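Local atomic coordinates of LP04448p (Drosophila melanogaster, PDB entry 2QK2), a protein that probably binds tubulin through its TOG domains and acts at microtubule plus ends, as a member of the XMAP215/Dis1 family. Residues 38-43 with 78-83; 8-13 with 44-49; 18-23 with 33-38; 102-107 with 120-125. All coordinates share one frame; numbering follows the deposited sequence.

Contact 1 (38-43 with 78-83)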
loop_
_atom_site.group_PDB
_atom_site.type_symbol
_atom_site.label_atom_id
_atom_site.label_comp_id
_atom_site.label_asym_id
_atom_site.label_seq_id
_atom_site.Cartn_x
_atom_site.Cartn_y
_atom_site.Cartn_z
ATOM N N VAL A 38 14.702 6.172 -16.628
ATOM C CA VAL A 38 15.843 5.276 -16.578
ATOM C C VAL A 38 15.698 4.286 -15.432
ATOM O O VAL A 38 15.961 3.097 -15.596
ATOM C CB VAL A 38 17.158 6.071 -16.420
ATOM C CG1 VAL A 38 18.329 5.123 -16.266
ATOM C CG2 VAL A 38 17.371 6.955 -17.646
ATOM N N LEU A 39 15.274 4.778 -14.272
ATOM C CA LEU A 39 15.097 3.916 -13.111
ATOM C C LEU A 39 14.003 2.888 -13.369
ATOM O O LEU A 39 14.185 1.697 -13.113
ATOM C CB LEU A 39 14.728 4.737 -11.873
ATOM C CG LEU A 39 14.356 3.929 -10.621
ATOM C CD1 LEU A 39 15.550 3.111 -10.142
ATOM C CD2 LEU A 39 13.891 4.888 -9.530
ATOM N N GLU A 40 12.862 3.345 -13.876
ATOM C CA GLU A 40 11.770 2.418 -14.133
ATOM C C GLU A 40 12.208 1.287 -15.057
ATOM O O GLU A 40 11.791 0.143 -14.879
ATOM C CB GLU A 40 10.560 3.135 -14.732
ATOM C CG GLU A 40 9.316 2.250 -14.717
ATOM C CD GLU A 40 8.038 2.997 -15.059
ATOM O OE1 GLU A 40 7.822 4.107 -14.514
ATOM O OE2 GLU A 40 7.242 2.463 -15.862
ATOM N N LYS A 41 13.056 1.600 -16.033
ATOM C CA LYS A 41 13.534 0.577 -16.962
ATOM C C LYS A 41 14.472 -0.404 -16.260
ATOM O O LYS A 41 14.410 -1.618 -16.494
ATOM C CB LYS A 41 14.252 1.211 -18.153
ATOM C CG LYS A 41 14.711 0.186 -19.184
ATOM C CD LYS A 41 15.492 0.825 -20.320
ATOM C CE LYS A 41 15.930 -0.220 -21.337
ATOM N NZ LYS A 41 16.788 0.382 -22.400
ATOM N N LEU A 42 15.353 0.121 -15.411
ATOM C CA LEU A 42 16.271 -0.731 -14.665
ATOM C C LEU A 42 15.476 -1.701 -13.796
ATOM O O LEU A 42 15.791 -2.888 -13.732
ATOM C CB LEU A 42 17.183 0.107 -13.763
ATOM C CG LEU A 42 18.303 0.901 -14.434
ATOM C CD1 LEU A 42 19.022 1.764 -13.400
ATOM C CD2 LEU A 42 19.271 -0.070 -15.109
ATOM N N LEU A 43 14.442 -1.190 -13.132
ATOM C CA LEU A 43 13.615 -2.010 -12.254
ATOM C C LEU A 43 12.817 -3.071 -13.013
ATOM O O LEU A 43 12.605 -4.174 -12.506
ATOM C CB LEU A 43 12.669 -1.119 -11.437
ATOM C CG LEU A 43 13.350 -0.190 -10.422
ATOM C CD1 LEU A 43 12.326 0.763 -9.813
ATOM C CD2 LEU A 43 14.018 -1.017 -9.329
ATOM N N GLY A 78 5.583 6.480 -7.961
ATOM C CA GLY A 78 4.844 5.461 -7.239
ATOM C C GLY A 78 5.135 4.094 -7.833
ATOM O O GLY A 78 5.385 3.130 -7.111
ATOM N N LYS A 79 5.118 4.012 -9.159
ATOM C CA LYS A 79 5.388 2.759 -9.854
ATOM C C LYS A 79 6.796 2.263 -9.515
ATOM O O LYS A 79 6.991 1.098 -9.168
ATOM C CB LYS A 79 5.253 2.960 -11.368
ATOM C CG LYS A 79 5.477 1.699 -12.187
ATOM C CD LYS A 79 4.403 0.673 -11.882
ATOM C CE LYS A 79 4.551 -0.571 -12.742
ATOM N NZ LYS A 79 3.458 -1.549 -12.450
ATOM N N CYS A 80 7.780 3.151 -9.613
ATOM C CA CYS A 80 9.158 2.782 -9.293
ATOM C C CYS A 80 9.285 2.268 -7.857
ATOM O O CYS A 80 10.016 1.314 -7.600
ATOM C CB CYS A 80 10.092 3.982 -9.481
ATOM S SG CYS A 80 10.473 4.376 -11.205
ATOM N N LEU A 81 8.577 2.903 -6.925
ATOM C CA LEU A 81 8.632 2.498 -5.527
ATOM C C LEU A 81 8.053 1.091 -5.372
ATOM O O LEU A 81 8.577 0.268 -4.613
ATOM C CB LEU A 81 7.858 3.491 -4.654
ATOM C CG LEU A 81 7.954 3.291 -3.136
ATOM C CD1 LEU A 81 9.412 3.339 -2.686
ATOM C CD2 LEU A 81 7.153 4.373 -2.436
ATOM N N ALA A 82 6.980 0.819 -6.106
ATOM C CA ALA A 82 6.337 -0.491 -6.072
ATOM C C ALA A 82 7.297 -1.564 -6.588
ATOM O O ALA A 82 7.458 -2.610 -5.966
ATOM C CB ALA A 82 5.065 -0.476 -6.925
ATOM N N LEU A 83 7.943 -1.297 -7.721
ATOM C CA LEU A 83 8.874 -2.263 -8.297
ATOM C C LEU A 83 10.080 -2.461 -7.390
ATOM O O LEU A 83 10.606 -3.571 -7.276
ATOM C CB LEU A 83 9.330 -1.812 -9.688
ATOM C CG LEU A 83 8.224 -1.727 -10.750
ATOM C CD1 LEU A 83 8.763 -1.078 -12.016
ATOM C CD2 LEU A 83 7.689 -3.113 -11.046
#
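Cys80 is the focus of this contact. Its SG lies anti to the carbonyl carbon (chi1 -76°) and is directed at helix 29-45. There it meets the backbone and root of Glu40, with SG 3.7 Å from Glu40 CB. On another flank, Leu39 CD2 approaches SG to 3.8 Å. Leu43 comes in one turn further on. Its CD1 rests against the backbone of Cys80, 3.2 Å from Cys80 O, a tight fit for a methyl against a carbonyl oxygen. The stem of the same leucine packs on Leu83, with Leu43 CB 3.8 Å from Leu83 CB.

The two segments run nearly parallel, with their axes 9.6 Å apart and at 28°. Near-parallel helices side by side in one layer are characteristic of HEAT-repeat arrays, and this TOG domain is built that way. Helix 55-67 backs the pair, since its Leu61 touches both Leu39 and Cys80.

The outer margin is polar but not bonded across. The extended Glu40 chain crosses Lys79 at about a right angle, and Glu40 CD stands 4.1 Å from Lys79 CG. The Lys79 chain bends at chi2 (64°), and its NZ turns from helix 29-45 to a salt bridge with Glu120. Glu40 OE2 therefore stays 6.5 Å from Lys79 NZ. Behind Leu43 lies Ile12 of the N-terminal loop, while Met16 touches Leu39.

Contact 2 (8-13 with 44-49)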
loop_
_atom_site.group_PDB
_atom_site.type_symbol
_atom_site.label_atom_id
_atom_site.label_comp_id
_atom_site.label_asym_id
_atom_site.label_seq_id
_atom_site.Cartn_x
_atom_site.Cartn_y
_atom_site.Cartn_z
ATOM N N ASP A 8 18.739 -13.982 -10.435
ATOM C CA ASP A 8 20.068 -13.474 -10.133
ATOM C C ASP A 8 20.013 -12.015 -9.676
ATOM O O ASP A 8 19.701 -11.124 -10.463
ATOM C CB ASP A 8 20.956 -13.614 -11.372
ATOM C CG ASP A 8 22.385 -13.207 -11.108
ATOM O OD1 ASP A 8 22.955 -13.667 -10.095
ATOM O OD2 ASP A 8 22.939 -12.434 -11.918
ATOM N N PRO A 9 20.318 -11.756 -8.393
ATOM C CA PRO A 9 20.297 -10.397 -7.831
ATOM C C PRO A 9 21.170 -9.423 -8.618
ATOM O O PRO A 9 22.366 -9.658 -8.805
ATOM C CB PRO A 9 20.805 -10.603 -6.406
ATOM C CG PRO A 9 20.363 -12.005 -6.089
ATOM C CD PRO A 9 20.712 -12.733 -7.364
ATOM N N VAL A 10 20.568 -8.333 -9.082
ATOM C CA VAL A 10 21.296 -7.336 -9.848
ATOM C C VAL A 10 21.565 -6.070 -9.039
ATOM O O VAL A 10 20.722 -5.622 -8.262
ATOM C CB VAL A 10 20.531 -6.956 -11.132
ATOM C CG1 VAL A 10 21.243 -5.823 -11.850
ATOM C CG2 VAL A 10 20.429 -8.169 -12.047
ATOM N N ASP A 11 22.755 -5.508 -9.229
ATOM C CA ASP A 11 23.166 -4.288 -8.547
ATOM C C ASP A 11 22.723 -3.098 -9.389
ATOM O O ASP A 11 23.512 -2.568 -10.174
ATOM C CB ASP A 11 24.689 -4.266 -8.401
ATOM C CG ASP A 11 25.194 -3.023 -7.690
ATOM O OD1 ASP A 11 24.459 -2.017 -7.631
ATOM O OD2 ASP A 11 26.340 -3.048 -7.198
ATOM N N ILE A 12 21.472 -2.675 -9.240
ATOM C CA ILE A 12 20.985 -1.544 -10.020
ATOM C C ILE A 12 21.485 -0.206 -9.478
ATOM O O ILE A 12 21.508 0.791 -10.198
ATOM C CB ILE A 12 19.437 -1.496 -10.076
ATOM C CG1 ILE A 12 18.866 -1.333 -8.667
ATOM C CG2 ILE A 12 18.901 -2.748 -10.758
ATOM C CD1 ILE A 12 17.402 -0.946 -8.661
ATOM N N LEU A 13 21.882 -0.177 -8.213
ATOM C CA LEU A 13 22.374 1.065 -7.636
ATOM C C LEU A 13 23.603 1.563 -8.392
ATOM O O LEU A 13 23.765 2.764 -8.604
ATOM C CB LEU A 13 22.706 0.873 -6.154
ATOM C CG LEU A 13 21.485 0.751 -5.237
ATOM C CD1 LEU A 13 21.935 0.384 -3.828
ATOM C CD2 LEU A 13 20.702 2.062 -5.248
ATOM N N THR A 44 12.372 -2.750 -14.223
ATOM C CA THR A 44 11.617 -3.725 -14.998
ATOM C C THR A 44 12.563 -4.754 -15.619
ATOM O O THR A 44 12.197 -5.912 -15.774
ATOM C CB THR A 44 10.773 -3.062 -16.113
ATOM O OG1 THR A 44 11.637 -2.411 -17.049
ATOM C CG2 THR A 44 9.822 -2.041 -15.522
ATOM N N ASP A 45 13.782 -4.345 -15.962
ATOM C CA ASP A 45 14.740 -5.282 -16.547
ATOM C C ASP A 45 15.364 -6.243 -15.530
ATOM O O ASP A 45 15.828 -7.326 -15.899
ATOM C CB ASP A 45 15.873 -4.538 -17.267
ATOM C CG ASP A 45 15.403 -3.823 -18.519
ATOM O OD1 ASP A 45 14.490 -4.339 -19.198
ATOM O OD2 ASP A 45 15.957 -2.748 -18.833
ATOM N N HIS A 46 15.380 -5.853 -14.258
ATOM C CA HIS A 46 15.978 -6.686 -13.219
ATOM C C HIS A 46 15.041 -6.878 -12.031
ATOM O O HIS A 46 15.160 -6.189 -11.016
ATOM C CB HIS A 46 17.283 -6.047 -12.754
ATOM C CG HIS A 46 18.193 -5.670 -13.879
ATOM N ND1 HIS A 46 18.773 -6.604 -14.711
ATOM C CD2 HIS A 46 18.599 -4.460 -14.332
ATOM C CE1 HIS A 46 19.497 -5.986 -15.626
ATOM N NE2 HIS A 46 19.408 -4.684 -15.418
ATOM N N PRO A 47 14.108 -7.836 -12.136
ATOM C CA PRO A 47 13.130 -8.139 -11.086
ATOM C C PRO A 47 13.722 -8.574 -9.746
ATOM O O PRO A 47 13.056 -8.489 -8.712
ATOM C CB PRO A 47 12.267 -9.226 -11.726
ATOM C CG PRO A 47 13.236 -9.938 -12.610
ATOM C CD PRO A 47 13.988 -8.792 -13.251
ATOM N N LYS A 48 14.967 -9.042 -9.759
ATOM C CA LYS A 48 15.625 -9.474 -8.528
ATOM C C LYS A 48 16.726 -8.472 -8.194
ATOM O O LYS A 48 17.677 -8.296 -8.956
ATOM C CB LYS A 48 16.219 -10.875 -8.707
ATOM C CG LYS A 48 16.796 -11.481 -7.441
ATOM C CD LYS A 48 15.711 -11.773 -6.421
ATOM C CE LYS A 48 16.291 -12.450 -5.187
ATOM N NZ LYS A 48 15.244 -12.796 -4.178
ATOM N N LEU A 49 16.596 -7.818 -7.047
ATOM C CA LEU A 49 17.561 -6.804 -6.646
ATOM C C LEU A 49 18.535 -7.239 -5.564
ATOM O O LEU A 49 18.169 -7.896 -4.591
ATOM C CB LEU A 49 16.820 -5.540 -6.199
ATOM C CG LEU A 49 15.865 -4.969 -7.256
ATOM C CD1 LEU A 49 15.084 -3.792 -6.691
ATOM C CD2 LEU A 49 16.666 -4.549 -8.482
HETATM O O HOH W 1 17.224 -9.735 -11.672
#
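Asp8 takes part through its carbonyl. A water donates to Asp8 O and accepts from Lys48 N (3.0 Å), so it bridges the two backbones. Pro9 lies alongside the aliphatic part of Lys48, with Pro9 CG 3.9 Å from Lys48 CG, and its CA-H faces Lys48 O. That same oxygen accepts Val10 N at 2.9 Å. The bond is nearly straight (164° at the hydrogen), but the donor stands above the carbonyl plane. Val10 and Leu49 form a single beta bridge.

The Val10 side chain turns to His46. CG1 sits over a ring face, 3.8 Å from the centroid, as a CH-pi contact, and CG2 is 3.5 Å from His46 ND1. Asp45 CB covers the opposite face, so the ring is sandwiched. An alanine at His46 would probably loosen Val10 by removing the ring face under its methyl.

Asp11 centres an inverse gamma turn that redirects the chain. Ile12 CG1 takes the crowded position (chi1 61°), which sets CG2 anti to the carbonyl carbon, where it meets Leu49 CD2 at 3.7 Å.

This N-terminal loop thus pairs with the turn that follows helix 29-45. Leu49 continues inward onto Leu43 of that helix and onto Leu84 and Leu88 of helix 71-88.

Contact 3 (18-23 with 33-38)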
loop_
_atom_site.group_PDB
_atom_site.type_symbol
_atom_site.label_atom_id
_atom_site.label_comp_id
_atom_site.label_asym_id
_atom_site.label_seq_id
_atom_site.Cartn_x
_atom_site.Cartn_y
_atom_site.Cartn_z
ATOM N N LYS A 18 24.837 8.881 -13.316
ATOM C CA LYS A 18 25.564 9.685 -12.348
ATOM C C LYS A 18 24.849 10.993 -12.012
ATOM O O LYS A 18 25.223 11.679 -11.065
ATOM C CB LYS A 18 26.982 9.975 -12.861
ATOM C CG LYS A 18 27.060 10.994 -13.988
ATOM C CD LYS A 18 28.495 11.150 -14.500
ATOM C CE LYS A 18 29.466 11.529 -13.381
ATOM N NZ LYS A 18 30.891 11.561 -13.845
ATOM N N ASP A 19 23.824 11.345 -12.781
ATOM C CA ASP A 19 23.087 12.576 -12.502
ATOM C C ASP A 19 21.640 12.287 -12.088
ATOM O O ASP A 19 20.786 13.176 -12.084
ATOM C CB ASP A 19 23.116 13.505 -13.723
ATOM C CG ASP A 19 22.492 12.876 -14.955
ATOM O OD1 ASP A 19 22.136 11.678 -14.907
ATOM O OD2 ASP A 19 22.357 13.586 -15.973
ATOM N N PHE A 20 21.376 11.040 -11.726
ATOM C CA PHE A 20 20.043 10.635 -11.308
ATOM C C PHE A 20 19.442 11.594 -10.278
ATOM O O PHE A 20 18.361 12.146 -10.488
ATOM C CB PHE A 20 20.082 9.226 -10.714
ATOM C CG PHE A 20 18.754 8.758 -10.201
ATOM C CD1 PHE A 20 17.802 8.234 -11.074
ATOM C CD2 PHE A 20 18.431 8.889 -8.850
ATOM C CE1 PHE A 20 16.544 7.847 -10.611
ATOM C CE2 PHE A 20 17.172 8.504 -8.375
ATOM C CZ PHE A 20 16.226 7.981 -9.262
ATOM N N TYR A 21 20.148 11.801 -9.168
ATOM C CA TYR A 21 19.642 12.673 -8.116
ATOM C C TYR A 21 19.620 14.157 -8.476
ATOM O O TYR A 21 18.661 14.859 -8.144
ATOM C CB TYR A 21 20.423 12.431 -6.816
ATOM C CG TYR A 21 20.250 11.018 -6.298
ATOM C CD1 TYR A 21 21.197 10.029 -6.573
ATOM C CD2 TYR A 21 19.103 10.651 -5.584
ATOM C CE1 TYR A 21 21.008 8.707 -6.154
ATOM C CE2 TYR A 21 18.899 9.329 -5.161
ATOM C CZ TYR A 21 19.855 8.366 -5.451
ATOM O OH TYR A 21 19.657 7.061 -5.053
ATOM N N ASP A 22 20.652 14.646 -9.160
ATOM C CA ASP A 22 20.668 16.054 -9.541
ATOM C C ASP A 22 19.487 16.393 -10.450
ATOM O O ASP A 22 18.820 17.409 -10.257
ATOM C CB ASP A 22 21.983 16.420 -10.245
ATOM C CG ASP A 22 23.170 16.444 -9.293
ATOM O OD1 ASP A 22 22.962 16.624 -8.071
ATOM O OD2 ASP A 22 24.314 16.296 -9.767
ATOM N N LYS A 23 19.213 15.546 -11.436
ATOM C CA LYS A 23 18.096 15.820 -12.336
ATOM C C LYS A 23 16.748 15.873 -11.621
ATOM O O LYS A 23 15.872 16.658 -12.000
ATOM C CB LYS A 23 18.033 14.786 -13.454
ATOM C CG LYS A 23 18.906 15.105 -14.661
ATOM C CD LYS A 23 18.601 14.105 -15.770
ATOM C CE LYS A 23 19.298 14.431 -17.068
ATOM N NZ LYS A 23 18.993 13.368 -18.071
ATOM N N LYS A 33 11.597 13.688 -15.183
ATOM C CA LYS A 33 11.081 12.501 -15.865
ATOM C C LYS A 33 12.216 11.605 -16.369
ATOM O O LYS A 33 12.135 10.374 -16.292
ATOM C CB LYS A 33 10.205 12.910 -17.056
ATOM C CG LYS A 33 9.831 11.746 -17.970
ATOM C CD LYS A 33 9.088 12.215 -19.206
ATOM C CE LYS A 33 9.976 13.056 -20.112
ATOM N NZ LYS A 33 11.041 12.258 -20.777
ATOM N N GLU A 34 13.276 12.219 -16.886
ATOM C CA GLU A 34 14.399 11.447 -17.404
ATOM C C GLU A 34 15.031 10.510 -16.370
ATOM O O GLU A 34 15.373 9.372 -16.696
ATOM C CB GLU A 34 15.449 12.389 -18.009
ATOM C CG GLU A 34 14.867 13.246 -19.139
ATOM C CD GLU A 34 15.910 14.052 -19.901
ATOM O OE1 GLU A 34 16.933 14.442 -19.299
ATOM O OE2 GLU A 34 15.688 14.309 -21.104
ATOM N N SER A 35 15.183 10.972 -15.130
ATOM C CA SER A 35 15.752 10.118 -14.085
ATOM C C SER A 35 14.810 8.952 -13.786
ATOM O O SER A 35 15.238 7.799 -13.726
ATOM C CB SER A 35 15.991 10.909 -12.790
ATOM O OG SER A 35 17.163 11.703 -12.866
ATOM N N LEU A 36 13.526 9.250 -13.598
ATOM C CA LEU A 36 12.551 8.206 -13.293
ATOM C C LEU A 36 12.402 7.193 -14.436
ATOM O O LEU A 36 12.213 5.997 -14.186
ATOM C CB LEU A 36 11.191 8.828 -12.931
ATOM C CG LEU A 36 11.181 9.719 -11.676
ATOM C CD1 LEU A 36 9.772 10.221 -11.415
ATOM C CD2 LEU A 36 11.690 8.936 -10.462
ATOM N N GLU A 37 12.490 7.666 -15.680
ATOM C CA GLU A 37 12.389 6.782 -16.852
ATOM C C GLU A 37 13.468 5.718 -16.810
ATOM O O GLU A 37 13.202 4.528 -16.979
ATOM C CB GLU A 37 12.602 7.546 -18.155
ATOM C CG GLU A 37 11.431 8.307 -18.686
ATOM C CD GLU A 37 11.694 8.771 -20.108
ATOM O OE1 GLU A 37 11.795 7.902 -21.005
ATOM O OE2 GLU A 37 11.821 9.993 -20.326
ATOM N N VAL A 38 14.702 6.172 -16.628
ATOM C CA VAL A 38 15.843 5.276 -16.578
ATOM C C VAL A 38 15.698 4.286 -15.432
ATOM O O VAL A 38 15.961 3.097 -15.596
ATOM C CB VAL A 38 17.158 6.071 -16.420
ATOM C CG1 VAL A 38 18.329 5.123 -16.266
ATOM C CG2 VAL A 38 17.371 6.955 -17.646
HETATM O O HOH W 2 19.149 10.862 -14.719
#
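Lys23 links short helix 20-24 to helix 29-45, which follows it closely in the chain, at the N-terminal part of this HEAT-repeat TOG domain. Its CB sits 3.3 Å from Ser35 OG. The chain then runs extended beyond CG. CD passes between Ser35 OG and Glu34 OE1, and CE closes on Glu34 OE1. At the tip, NZ donates to Glu34 OE1 at 2.6 Å in a salt bridge. It arrives from above the carboxylate plane, 36° out of it. Asp19 OD2 is a second, long partner, 4.0 Å from Lys23 NZ, so the ammonium stands between two carboxylates and would probably ease their like charges. A methionine here has no ammonium to pair with Glu34 and Asp19, and would probably loosen the link between the two helices.

Next to the salt bridge, Ser35 OG donates to Phe20 O at 2.7 Å, in the carbonyl plane and on a lone pair. A water donates to both Ser35 OG (2.8 Å) and Asp19 OD1, joining the hydroxyl to the acidic group. Phe20 CG is anti to its backbone N (chi1 177°), which brings the CD1-CE1 side of the ring up to Ser35 of helix 29-45. The ring's edge faces the serine backbone, and Phe20 CE1 lies 3.4 Å from Ser35 O.

Contact 4 (102-107 with 120-125)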
loop_
_atom_site.group_PDB
_atom_site.type_symbol
_atom_site.label_atom_id
_atom_site.label_comp_id
_atom_site.label_asym_id
_atom_site.label_seq_id
_atom_site.Cartn_x
_atom_site.Cartn_y
_atom_site.Cartn_z
ATOM N N SER A 102 3.185 8.372 4.242
ATOM C CA SER A 102 3.272 9.276 3.093
ATOM C C SER A 102 2.376 8.824 1.951
ATOM O O SER A 102 1.683 9.634 1.333
ATOM C CB SER A 102 4.717 9.362 2.584
ATOM O OG SER A 102 5.596 9.758 3.620
ATOM N N LEU A 103 2.403 7.529 1.660
ATOM C CA LEU A 103 1.579 6.987 0.590
ATOM C C LEU A 103 0.087 7.155 0.892
ATOM O O LEU A 103 -0.677 7.601 0.030
ATOM C CB LEU A 103 1.914 5.511 0.366
ATOM C CG LEU A 103 3.279 5.267 -0.296
ATOM C CD1 LEU A 103 3.641 3.790 -0.223
ATOM C CD2 LEU A 103 3.234 5.740 -1.753
ATOM N N LEU A 104 -0.326 6.809 2.110
ATOM C CA LEU A 104 -1.734 6.926 2.496
ATOM C C LEU A 104 -2.251 8.358 2.353
ATOM O O LEU A 104 -3.331 8.583 1.805
ATOM C CB LEU A 104 -1.940 6.444 3.937
ATOM C CG LEU A 104 -1.759 4.939 4.166
ATOM C CD1 LEU A 104 -1.826 4.624 5.656
ATOM C CD2 LEU A 104 -2.824 4.173 3.399
ATOM N N GLU A 105 -1.482 9.323 2.845
ATOM C CA GLU A 105 -1.881 10.723 2.753
ATOM C C GLU A 105 -1.984 11.212 1.313
ATOM O O GLU A 105 -2.769 12.112 1.007
ATOM C CB GLU A 105 -0.899 11.601 3.524
ATOM C CG GLU A 105 -1.216 11.694 5.005
ATOM C CD GLU A 105 -0.112 12.363 5.799
ATOM O OE1 GLU A 105 0.489 13.332 5.278
ATOM O OE2 GLU A 105 0.143 11.928 6.948
ATOM N N LYS A 106 -1.198 10.613 0.425
ATOM C CA LYS A 106 -1.221 11.016 -0.967
ATOM C C LYS A 106 -2.497 10.556 -1.669
ATOM O O LYS A 106 -2.765 10.949 -2.807
ATOM C CB LYS A 106 0.024 10.490 -1.690
ATOM C CG LYS A 106 0.206 11.062 -3.089
ATOM C CD LYS A 106 0.204 12.598 -3.084
ATOM C CE LYS A 106 0.169 13.139 -4.507
ATOM N NZ LYS A 106 0.080 14.624 -4.558
ATOM N N PHE A 107 -3.296 9.728 -0.995
ATOM C CA PHE A 107 -4.546 9.277 -1.592
ATOM C C PHE A 107 -5.562 10.413 -1.667
ATOM O O PHE A 107 -6.717 10.199 -2.031
ATOM C CB PHE A 107 -5.126 8.077 -0.831
ATOM C CG PHE A 107 -4.572 6.754 -1.290
ATOM C CD1 PHE A 107 -3.934 5.901 -0.398
ATOM C CD2 PHE A 107 -4.662 6.379 -2.629
ATOM C CE1 PHE A 107 -3.391 4.693 -0.834
ATOM C CE2 PHE A 107 -4.122 5.175 -3.073
ATOM C CZ PHE A 107 -3.485 4.328 -2.173
ATOM N N GLU A 120 -0.399 0.109 -5.929
ATOM C CA GLU A 120 0.653 -0.858 -6.222
ATOM C C GLU A 120 1.817 -0.692 -5.258
ATOM O O GLU A 120 2.346 -1.671 -4.733
ATOM C CB GLU A 120 1.167 -0.686 -7.649
ATOM C CG GLU A 120 0.236 -1.205 -8.707
ATOM C CD GLU A 120 0.816 -1.040 -10.098
ATOM O OE1 GLU A 120 1.980 -1.451 -10.307
ATOM O OE2 GLU A 120 0.111 -0.505 -10.979
ATOM N N ALA A 121 2.203 0.557 -5.022
ATOM C CA ALA A 121 3.315 0.844 -4.132
ATOM C C ALA A 121 3.039 0.423 -2.697
ATOM O O ALA A 121 3.829 -0.314 -2.107
ATOM C CB ALA A 121 3.667 2.334 -4.181
ATOM N N ILE A 122 1.928 0.878 -2.126
ATOM C CA ILE A 122 1.653 0.514 -0.746
ATOM C C ILE A 122 1.415 -0.988 -0.581
ATOM O O ILE A 122 1.757 -1.560 0.456
ATOM C CB ILE A 122 0.475 1.345 -0.151
ATOM C CG1 ILE A 122 0.514 1.250 1.377
ATOM C CG2 ILE A 122 -0.866 0.849 -0.676
ATOM C CD1 ILE A 122 -0.363 2.261 2.067
ATOM N N ASP A 123 0.862 -1.636 -1.606
ATOM C CA ASP A 123 0.622 -3.075 -1.536
ATOM C C ASP A 123 1.951 -3.851 -1.534
ATOM O O ASP A 123 2.140 -4.784 -0.746
ATOM C CB ASP A 123 -0.248 -3.540 -2.716
ATOM C CG ASP A 123 -1.725 -3.130 -2.569
ATOM O OD1 ASP A 123 -2.095 -2.513 -1.546
ATOM O OD2 ASP A 123 -2.517 -3.433 -3.485
ATOM N N ALA A 124 2.870 -3.463 -2.416
ATOM C CA ALA A 124 4.166 -4.127 -2.492
ATOM C C ALA A 124 4.925 -3.909 -1.187
ATOM O O ALA A 124 5.591 -4.806 -0.688
ATOM C CB ALA A 124 4.968 -3.578 -3.676
ATOM N N ILE A 125 4.801 -2.715 -0.624
ATOM C CA ILE A 125 5.479 -2.395 0.620
ATOM C C ILE A 125 4.902 -3.189 1.789
ATOM O O ILE A 125 5.641 -3.636 2.676
ATOM C CB ILE A 125 5.398 -0.881 0.902
ATOM C CG1 ILE A 125 6.203 -0.131 -0.169
ATOM C CG2 ILE A 125 5.925 -0.569 2.302
ATOM C CD1 ILE A 125 6.244 1.367 0.017
#
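Phe107 has the one aromatic ring in these segments, and it stays at the margin. Its CE1 and CZ are each 4.6 Å from Ile122 CG2. The Phe107 side chain also touches Leu118 and Arg119 of helix 112-126 and Glu152 of helix 147-161.

Branched aliphatic side chains carry the contact itself. Leu103 holds its CG anti to the carbonyl carbon (chi1 -72°) and points across at helix 112-126. Its CD1 meets Ile125 CD1 tip to tip at 3.6 Å. The same methyl also lies over the root of Ile122, 4.0 Å from Ile122 CB. The other branch turns to Ala121, with Leu103 CD2 4.2 Å from Ala121 CB. Leu103 thus spreads both methyls over one helix surface.

Leu104 and Ile122 cross at about a right angle. Ile122 CG1 is anti to its backbone N (chi1 -162°), and this sends CD1 out against Leu104. Leu104 CD2 is 3.4 Å from Ile122 CD1, tighter than usual for two carbons.

All of this is buried packing in the TOG domain's HEAT-repeat array. Helix 147-161 adds Thr153 against Leu104 and Phe156 against Ile122. On the other flank, Ile65 of helix 55-67 touches Leu103, and Ala85 of helix 71-88 touches Ile125.

Overall arrangement
Contacts 1, 2 and 3 share helix 29-45, and contact 4 lies further along the array. Contacts 1 and 2 have centres about 11 Å apart and join where Leu43 CD2 meets Ile12 CD1 at 3.5 Å. Contact 3 is centred about 12 Å from contact 1 and shares Val38 with it. There Leu39 CB packs on Phe20 CE1 at 3.8 Å. Contacts 1 and 4, about 15 Å apart, are tied by the salt bridge of Lys79 NZ to Glu120 OE1 (2.6 Å). Contact 4 is about 22 Å from contacts 2 and 3, centre to centre, and touches neither. Along the chain, contact 3 nests within the loop closed by contact 2.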